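Local coordinates for SusD superfamily protein (PDB 3OTN) that probably binds carbohydrate or another nutrient at the bacterial outer membrane, at residues P155-Y160 with L199-Y204; K423-M428 with V443-Y448. One frame throughout, in Å; residues are numbered along the deposited sequence.

Overall arrangement
Both contacts are largely buried, and both rest on an aromatic pair, but they join different parts of the chain. Interaction 1 packs two helices, 156-172 and 187-202, against each other. Interaction 2 sets helix 424-431 against the end of strand 442-444 and the turn after it. Their centres lie about 17 Å apart, and their nearest atoms about 6 Å apart, without touching. Helix 424-431 links the two regions, because its Arg-430 meets Leu-199 and Thr-200 of interaction 1. The chemistry differs at the margins. Interaction 1 has an exposed lysine that gives a weak hydrogen bond to a tyrosine, whereas interaction 2 has no hydrogen bond across it.

Interaction 1: residues P155-Y160 with L199-Y204; sequences PVKEIY and LTYAGY
The phenol oxygen of Tyr-201 is gripped by two groups of the facing helix. Lys-157 NZ gives it a weak hydrogen bond, with NZ 3.2 Å from Tyr-201 OH. The second partner is Asp-161 OD1, in the next turn of the lysine's helix. The other carboxylate oxygen of Asp-161 forms a salt bridge with Lys-157. Amine, phenol and carboxylate thus make a small closed network, which would probably steady the charge of the lysine. Lys-157 is largely extended and bends at its last torsion. The extended part carries CE to 3.4 Å from Tyr-201 OH, and the bend at chi4 (-61°) sets the direction of NZ.

Nearer the backbone of Tyr-201, its ring meets that of Tyr-160. They form an offset edge-to-face pair, with the edge of Tyr-201 turned toward the face of Tyr-160. The ring centroids are 5.4 Å apart and the planes stand at 90°. The closest atoms are Tyr-160 CD1 and Tyr-201 CD2, at 3.6 Å. Tyr-201 CE2 also lies 3.7 Å from Tyr-160 CB. The two side chains run past each other in opposite directions.

The contact joins the start of helix 156-172, where Pro-155 is the N-cap residue, to the end of helix 187-202. These helices belong to the helical part of the SusD fold, which is related to TPR repeats. Phe-127 of helix 108-133 packs on both Tyr-160 and Thr-200. Leu-206 touches both tyrosines, and Tyr-212 stacks on Tyr-201.

Thr-200 meets the far end of Tyr-160 through its methyl group, with CG2 3.3 Å from Tyr-160 OH. Its CG2 lies anti to the backbone N, while OG1 (chi1 -53°) turns back to bond Asp-196 O in its own helix.

Interaction 2: residues K423-M428 with V443-Y448; sequences KMWFDM and VDFIGY
A short antiparallel hairpin, strands 433-435 and 442-444, follows helix 424-431, and the residue just after its second strand packs back on that helix. This residue is Phe-445, the first of a type II beta turn that ends at Tyr-448. The turn is closed by a backbone hydrogen bond from Tyr-448 N to Phe-445 O, 3.0 Å.

The edge of the Phe-445 ring meets the outer end of the Trp-425 indole. Phe-445 CE2 is 3.6 Å from Trp-425 CH2, and Phe-445 CZ is 3.7 Å from that same carbon. The indole carbon lies near the plane of the phenyl ring. The planes are inclined at 52°, an oblique pairing, and the side chains cross at about a right angle. Phe-445 has CG anti to the backbone N (chi1 -179°), which carries its ring across to the helix. Selenomethionine Met-428 lines another part of the ring through its backbone, with Met-428 O 4.1 Å from Phe-445 CD2. Its CB is a looser neighbour, 4.5 Å from Phe-445 CD2.

The contact is buried and largely apolar, with no hydrogen bond across it. Ile-434 of strand 433-435 touches both Met-428 and Phe-445. Tyr-456 and Leu-461 also meet Phe-445, while Phe-463 and Met-51 meet Trp-425. On the helical side, Tyr-415 of helix 403-418 packs on Met-428.

Interaction 1: residues P155-Y160 with L199-Y204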
# COMPACT_ATOMS: atom_id res chain seq x y z
N PRO A 155 -12.56 6.11 -19.01
CA PRO A 155 -12.79 4.76 -18.44
C PRO A 155 -11.55 4.15 -17.80
O PRO A 155 -10.45 4.34 -18.32
CB PRO A 155 -13.22 3.94 -19.65
CG PRO A 155 -13.88 4.94 -20.58
CD PRO A 155 -13.09 6.22 -20.39
N VAL A 156 -11.73 3.42 -16.71
CA VAL A 156 -10.65 2.68 -16.09
C VAL A 156 -9.85 1.88 -17.13
O VAL A 156 -8.62 1.98 -17.19
CB VAL A 156 -11.15 1.72 -14.94
CG1 VAL A 156 -10.05 0.74 -14.51
CG2 VAL A 156 -11.62 2.50 -13.73
N LYS A 157 -10.54 1.13 -17.99
CA LYS A 157 -9.85 0.31 -19.00
C LYS A 157 -8.88 1.10 -19.89
O LYS A 157 -7.76 0.63 -20.16
CB LYS A 157 -10.84 -0.49 -19.86
CG LYS A 157 -10.15 -1.61 -20.68
CD LYS A 157 -11.19 -2.52 -21.37
CE LYS A 157 -10.54 -3.78 -22.00
NZ LYS A 157 -9.56 -3.41 -23.04
N GLU A 158 -9.27 2.31 -20.27
CA GLU A 158 -8.38 3.18 -21.04
C GLU A 158 -7.13 3.61 -20.25
O GLU A 158 -6.05 3.70 -20.83
CB GLU A 158 -9.14 4.42 -21.58
CG GLU A 158 -10.24 4.14 -22.64
CD GLU A 158 -10.95 5.43 -23.11
OE1 GLU A 158 -10.40 6.53 -22.88
OE2 GLU A 158 -12.05 5.36 -23.71
N ILE A 159 -7.28 3.90 -18.96
CA ILE A 159 -6.14 4.30 -18.14
C ILE A 159 -5.14 3.14 -18.10
O ILE A 159 -3.94 3.34 -18.31
CB ILE A 159 -6.54 4.70 -16.70
CG1 ILE A 159 -7.53 5.88 -16.64
CG2 ILE A 159 -5.30 4.97 -15.86
CD1 ILE A 159 -7.13 7.12 -17.46
N TYR A 160 -5.63 1.93 -17.85
CA TYR A 160 -4.77 0.76 -17.89
C TYR A 160 -4.14 0.52 -19.29
O TYR A 160 -2.93 0.36 -19.40
CB TYR A 160 -5.52 -0.51 -17.49
CG TYR A 160 -5.68 -0.82 -16.02
CD1 TYR A 160 -4.76 -1.62 -15.34
CD2 TYR A 160 -6.81 -0.43 -15.33
CE1 TYR A 160 -4.94 -1.96 -13.97
CE2 TYR A 160 -6.99 -0.74 -13.99
CZ TYR A 160 -6.07 -1.51 -13.31
OH TYR A 160 -6.31 -1.84 -12.02
N LEU A 199 -2.57 -8.76 -12.39
CA LEU A 199 -3.41 -9.51 -11.47
C LEU A 199 -4.74 -8.78 -11.24
O LEU A 199 -5.81 -9.41 -11.27
CB LEU A 199 -2.70 -9.75 -10.13
CG LEU A 199 -3.47 -10.47 -9.02
CD1 LEU A 199 -3.94 -11.84 -9.47
CD2 LEU A 199 -2.57 -10.50 -7.70
N THR A 200 -4.68 -7.47 -11.04
CA THR A 200 -5.86 -6.62 -10.82
C THR A 200 -6.72 -6.53 -12.07
O THR A 200 -7.95 -6.63 -12.00
CB THR A 200 -5.46 -5.21 -10.32
OG1 THR A 200 -4.62 -5.34 -9.17
CG2 THR A 200 -6.69 -4.36 -9.91
N TYR A 201 -6.07 -6.35 -13.23
CA TYR A 201 -6.76 -6.32 -14.53
C TYR A 201 -7.58 -7.56 -14.78
O TYR A 201 -8.67 -7.49 -15.34
CB TYR A 201 -5.73 -6.14 -15.64
CG TYR A 201 -6.23 -5.63 -16.97
CD1 TYR A 201 -6.98 -6.44 -17.81
CD2 TYR A 201 -5.91 -4.36 -17.42
CE1 TYR A 201 -7.41 -6.00 -19.04
CE2 TYR A 201 -6.31 -3.91 -18.68
CZ TYR A 201 -7.07 -4.74 -19.48
OH TYR A 201 -7.49 -4.35 -20.72
N ALA A 202 -7.08 -8.71 -14.33
CA ALA A 202 -7.81 -9.98 -14.42
C ALA A 202 -8.98 -10.05 -13.45
O ALA A 202 -9.95 -10.76 -13.71
CB ALA A 202 -6.87 -11.17 -14.20
N GLY A 203 -8.89 -9.34 -12.33
CA GLY A 203 -9.95 -9.27 -11.34
C GLY A 203 -10.90 -8.13 -11.62
O GLY A 203 -10.96 -7.60 -12.74
N TYR A 204 -11.64 -7.72 -10.61
CA TYR A 204 -12.62 -6.65 -10.76
C TYR A 204 -11.97 -5.27 -10.63
O TYR A 204 -11.01 -5.11 -9.87
CB TYR A 204 -13.74 -6.79 -9.75
CG TYR A 204 -14.64 -8.01 -9.93
CD1 TYR A 204 -15.70 -8.01 -10.87
CD2 TYR A 204 -14.49 -9.14 -9.12
CE1 TYR A 204 -16.56 -9.11 -10.98
CE2 TYR A 204 -15.33 -10.24 -9.24
CZ TYR A 204 -16.34 -10.23 -10.17
OH TYR A 204 -17.14 -11.34 -10.23

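Interaction 2: residues K423-M428 with V443-Y448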
# COMPACT_ATOMS: atom_id res chain seq x y z
N LYS A 423 -2.81 -3.15 1.62
CA LYS A 423 -3.01 -4.16 0.54
C LYS A 423 -4.38 -4.80 0.54
O LYS A 423 -4.90 -5.18 -0.52
CB LYS A 423 -1.98 -5.30 0.68
CG LYS A 423 -0.54 -4.88 0.62
CD LYS A 423 -0.18 -4.25 -0.70
CE LYS A 423 1.25 -3.70 -0.66
NZ LYS A 423 1.71 -3.52 -2.04
N MSE A 424 -4.93 -4.97 1.75
CA MSE A 424 -6.15 -5.72 1.97
C MSE A 424 -7.37 -5.09 1.24
O MSE A 424 -8.18 -5.81 0.63
CB MSE A 424 -6.40 -5.83 3.49
CG MSE A 424 -7.58 -6.63 3.90
SE MSE A 424 -7.85 -6.51 5.83
CE MSE A 424 -6.35 -7.66 6.40
N TRP A 425 -7.51 -3.77 1.32
CA TRP A 425 -8.67 -3.10 0.70
C TRP A 425 -8.64 -3.36 -0.83
O TRP A 425 -9.64 -3.77 -1.41
CB TRP A 425 -8.71 -1.61 1.00
CG TRP A 425 -9.93 -0.94 0.41
CD1 TRP A 425 -9.94 0.00 -0.55
CD2 TRP A 425 -11.30 -1.22 0.70
NE1 TRP A 425 -11.22 0.36 -0.86
CE2 TRP A 425 -12.08 -0.37 -0.10
CE3 TRP A 425 -11.94 -2.10 1.57
CZ2 TRP A 425 -13.47 -0.38 -0.07
CZ3 TRP A 425 -13.31 -2.12 1.60
CH2 TRP A 425 -14.06 -1.26 0.79
N PHE A 426 -7.48 -3.17 -1.43
CA PHE A 426 -7.30 -3.47 -2.87
C PHE A 426 -7.57 -4.96 -3.22
O PHE A 426 -8.21 -5.24 -4.23
CB PHE A 426 -5.90 -3.06 -3.34
CG PHE A 426 -5.65 -1.56 -3.33
CD1 PHE A 426 -6.63 -0.65 -3.69
CD2 PHE A 426 -4.40 -1.07 -2.96
CE1 PHE A 426 -6.38 0.73 -3.70
CE2 PHE A 426 -4.13 0.28 -2.97
CZ PHE A 426 -5.12 1.19 -3.34
N ASP A 427 -7.13 -5.89 -2.37
CA ASP A 427 -7.52 -7.32 -2.55
C ASP A 427 -9.06 -7.53 -2.55
O ASP A 427 -9.62 -8.23 -3.41
CB ASP A 427 -6.93 -8.20 -1.44
CG ASP A 427 -5.45 -8.38 -1.53
OD1 ASP A 427 -4.78 -7.93 -2.50
OD2 ASP A 427 -4.93 -9.03 -0.59
N MSE A 428 -9.72 -6.90 -1.60
CA MSE A 428 -11.17 -6.98 -1.50
C MSE A 428 -11.86 -6.45 -2.78
O MSE A 428 -12.83 -7.04 -3.25
CB MSE A 428 -11.68 -6.25 -0.25
CG MSE A 428 -11.26 -6.90 1.07
SE MSE A 428 -11.80 -5.79 2.57
CE MSE A 428 -11.36 -6.93 4.10
N VAL A 443 -16.80 -14.20 1.74
CA VAL A 443 -18.19 -13.88 1.41
C VAL A 443 -18.18 -12.75 0.38
O VAL A 443 -17.19 -12.05 0.24
CB VAL A 443 -19.03 -13.52 2.66
CG1 VAL A 443 -18.86 -14.58 3.75
CG2 VAL A 443 -18.61 -12.19 3.23
N ASP A 444 -19.27 -12.60 -0.37
CA ASP A 444 -19.33 -11.55 -1.36
C ASP A 444 -19.26 -10.19 -0.71
O ASP A 444 -19.88 -9.95 0.33
CB ASP A 444 -20.61 -11.64 -2.19
CG ASP A 444 -20.61 -12.82 -3.12
OD1 ASP A 444 -19.54 -13.46 -3.31
OD2 ASP A 444 -21.69 -13.09 -3.66
N PHE A 445 -18.47 -9.31 -1.34
CA PHE A 445 -18.35 -7.93 -0.91
C PHE A 445 -19.74 -7.30 -0.83
O PHE A 445 -20.08 -6.73 0.21
CB PHE A 445 -17.46 -7.19 -1.89
CG PHE A 445 -17.20 -5.73 -1.56
CD1 PHE A 445 -18.18 -4.76 -1.75
CD2 PHE A 445 -15.93 -5.31 -1.21
CE1 PHE A 445 -17.91 -3.42 -1.51
CE2 PHE A 445 -15.65 -3.99 -0.99
CZ PHE A 445 -16.66 -3.03 -1.13
N ILE A 446 -20.53 -7.42 -1.90
CA ILE A 446 -21.87 -6.82 -1.98
C ILE A 446 -22.80 -7.71 -1.14
O ILE A 446 -23.02 -8.87 -1.47
CB ILE A 446 -22.37 -6.70 -3.45
CG1 ILE A 446 -21.50 -5.70 -4.24
CG2 ILE A 446 -23.85 -6.23 -3.52
CD1 ILE A 446 -21.72 -5.79 -5.75
N GLY A 447 -23.29 -7.18 -0.03
CA GLY A 447 -23.99 -7.98 0.98
C GLY A 447 -23.22 -8.20 2.27
O GLY A 447 -23.83 -8.57 3.28
N TYR A 448 -21.89 -7.98 2.30
CA TYR A 448 -21.14 -8.13 3.58
C TYR A 448 -21.71 -7.22 4.68
O TYR A 448 -21.93 -6.02 4.45
CB TYR A 448 -19.66 -7.80 3.40
CG TYR A 448 -18.84 -7.87 4.68
CD1 TYR A 448 -18.59 -9.09 5.31
CD2 TYR A 448 -18.28 -6.70 5.23
CE1 TYR A 448 -17.83 -9.15 6.49
CE2 TYR A 448 -17.50 -6.74 6.41
CZ TYR A 448 -17.28 -7.97 7.03
OH TYR A 448 -16.52 -8.00 8.16